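Local coordinates for protein formimidoylglutamase (Bacillus subtilis, PDB 3M1R) that hydrolyses N-formimidoyl-L-glutamate to L-glutamate and formamide in histidine degradation, using a pair of manganese ions in each subunit, at residues N130-S135 with E287-D292. Residues are numbered along the deposited sequence; the frame is centred on the assembly and turned at random.
Sequences NSISYS and EIVEVD. With CA (calcium ion), chain B.
The carboxylate of Glu-290 reaches the backbone of Asn-130, where OE1 accepts a hydrogen bond from Asn-130 N at 2.6 Å through the lone pair turned away from OE2. The bond is bent, at 141°, and OE1 also rests near Asn-130 CB. Glu-290 directs its CB past the other segment; a bend at chi2 (-68°) swings CD back toward Asn-130. An alanine in place of Glu-290 would probably deprive N of the buried Asn-130 of this acceptor and let the metal-binding segment shift.

Val-289 points toward segment 130-135 and divides its methyls between two neighbours. CG2 packs against the Asn-130 side chain, 3.8 Å from its CG, the two side chains lying roughly perpendicular. CG1 meets Ile-132 CG1 at 3.9 Å, and here the two run alongside in opposed directions. Farther back on strand 283-289, Glu-287, extended beyond CG, receives a very short hydrogen bond, 2.5 Å, from Ser-133 OG to OE2. Ser-243 also bonds OE2, while Thr-136 bonds OE1, so both oxygens of this buried carboxylate are engaged.

Asn-130 binds a calcium ion together with Asp-153, Asp-157 and Asp-245, at a position inferred to hold manganese in the active enzyme. A metal-binding segment that follows strand 121-127 and leads into helix 133-141, lying against the C-terminal end of neighbouring parallel strand 283-289, is characteristic of the binuclear metal centre of the arginase fold.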
loop_
_atom_site.group_PDB
_atom_site.type_symbol
_atom_site.label_atom_id
_atom_site.label_comp_id
_atom_site.label_asym_id
_atom_site.label_seq_id
_atom_site.Cartn_x
_atom_site.Cartn_y
_atom_site.Cartn_z
ATOM N N ASN D 130 -19.402 16.832 0.845
ATOM C CA ASN D 130 -20.307 17.584 1.696
ATOM C C ASN D 130 -21.158 18.596 0.937
ATOM O O ASN D 130 -22.229 18.993 1.404
ATOM C CB ASN D 130 -19.570 18.245 2.874
ATOM C CG ASN D 130 -20.401 18.224 4.162
ATOM O OD1 ASN D 130 -19.854 18.238 5.267
ATOM N ND2 ASN D 130 -21.743 18.169 4.015
ATOM N N SER D 131 -20.696 19.000 -0.242
ATOM C CA SER D 131 -21.379 20.071 -0.974
ATOM C C SER D 131 -22.799 19.691 -1.405
ATOM O O SER D 131 -23.604 20.565 -1.674
ATOM C CB SER D 131 -20.573 20.474 -2.205
ATOM O OG SER D 131 -20.719 19.509 -3.226
ATOM N N ILE D 132 -23.106 18.388 -1.472
ATOM C CA ILE D 132 -24.415 17.947 -1.965
ATOM C C ILE D 132 -25.545 18.313 -1.016
ATOM O O ILE D 132 -26.706 18.311 -1.413
ATOM C CB ILE D 132 -24.479 16.409 -2.255
ATOM C CG1 ILE D 132 -24.617 15.603 -0.960
ATOM C CG2 ILE D 132 -23.248 15.953 -3.043
ATOM C CD1 ILE D 132 -24.948 14.116 -1.182
ATOM N N SER D 133 -25.206 18.620 0.233
ATOM C CA SER D 133 -26.219 18.885 1.255
ATOM C C SER D 133 -27.059 20.112 0.952
ATOM O O SER D 133 -28.194 20.249 1.440
ATOM C CB SER D 133 -25.584 19.008 2.641
ATOM O OG SER D 133 -24.994 17.781 3.024
ATOM N N TYR D 134 -26.521 21.013 0.142
ATOM C CA TYR D 134 -27.319 22.152 -0.261
ATOM C C TYR D 134 -28.483 21.698 -1.128
ATOM O O TYR D 134 -29.636 22.014 -0.838
ATOM C CB TYR D 134 -26.496 23.181 -1.018
ATOM C CG TYR D 134 -27.358 24.205 -1.699
ATOM C CD1 TYR D 134 -27.808 25.329 -1.012
ATOM C CD2 TYR D 134 -27.726 24.055 -3.031
ATOM C CE1 TYR D 134 -28.596 26.278 -1.634
ATOM C CE2 TYR D 134 -28.523 25.010 -3.667
ATOM C CZ TYR D 134 -28.956 26.109 -2.957
ATOM O OH TYR D 134 -29.745 27.050 -3.571
ATOM N N SER D 135 -28.185 20.960 -2.196
ATOM C CA SER D 135 -29.237 20.544 -3.126
ATOM C C SER D 135 -30.248 19.546 -2.522
ATOM O O SER D 135 -31.441 19.615 -2.806
ATOM C CB SER D 135 -28.638 19.999 -4.429
ATOM O OG SER D 135 -27.913 21.002 -5.128
ATOM N N GLU D 287 -28.649 11.372 4.726
ATOM C CA GLU D 287 -27.569 11.364 3.753
ATOM C C GLU D 287 -26.262 11.086 4.471
ATOM O O GLU D 287 -26.084 11.444 5.627
ATOM C CB GLU D 287 -27.499 12.699 3.014
ATOM C CG GLU D 287 -27.072 13.838 3.907
ATOM C CD GLU D 287 -27.133 15.190 3.203
ATOM O OE1 GLU D 287 -27.618 15.253 2.053
ATOM O OE2 GLU D 287 -26.700 16.192 3.807
ATOM N N ILE D 288 -25.350 10.428 3.775
ATOM C CA ILE D 288 -24.018 10.204 4.300
ATOM C C ILE D 288 -23.009 10.830 3.357
ATOM O O ILE D 288 -23.024 10.566 2.149
ATOM C CB ILE D 288 -23.748 8.719 4.434
ATOM C CG1 ILE D 288 -24.783 8.116 5.389
ATOM C CG2 ILE D 288 -22.304 8.472 4.911
ATOM C CD1 ILE D 288 -24.709 6.627 5.446
ATOM N N VAL D 289 -22.159 11.690 3.902
ATOM C CA VAL D 289 -21.164 12.354 3.087
ATOM C C VAL D 289 -19.760 12.169 3.635
ATOM O O VAL D 289 -19.565 11.735 4.776
ATOM C CB VAL D 289 -21.457 13.877 2.932
ATOM C CG1 VAL D 289 -22.730 14.099 2.149
ATOM C CG2 VAL D 289 -21.530 14.559 4.302
ATOM N N GLU D 290 -18.800 12.477 2.769
ATOM C CA GLU D 290 -17.391 12.605 3.105
ATOM C C GLU D 290 -16.668 11.283 3.336
ATOM O O GLU D 290 -15.588 11.248 3.913
ATOM C CB GLU D 290 -17.186 13.614 4.247
ATOM C CG GLU D 290 -17.530 15.054 3.828
ATOM C CD GLU D 290 -16.555 15.660 2.771
ATOM O OE1 GLU D 290 -17.018 16.210 1.745
ATOM O OE2 GLU D 290 -15.323 15.611 2.970
ATOM N N VAL D 291 -17.240 10.194 2.839
ATOM C CA VAL D 291 -16.484 8.950 2.762
ATOM C C VAL D 291 -15.581 8.949 1.525
ATOM O O VAL D 291 -16.046 9.179 0.412
ATOM C CB VAL D 291 -17.418 7.741 2.735
ATOM C CG1 VAL D 291 -16.633 6.444 2.526
ATOM C CG2 VAL D 291 -18.223 7.695 4.025
ATOM N N ASP D 292 -14.292 8.676 1.709
ATOM C CA ASP D 292 -13.388 8.613 0.564
ATOM C C ASP D 292 -12.673 7.253 0.504
ATOM O O ASP D 292 -11.668 7.022 1.168
ATOM C CB ASP D 292 -12.398 9.786 0.591
ATOM C CG ASP D 292 -11.544 9.887 -0.693
ATOM O OD1 ASP D 292 -11.503 8.913 -1.479
ATOM O OD2 ASP D 292 -10.905 10.950 -0.901
HETATM CA CA CA B . -18.316 19.178 6.815
#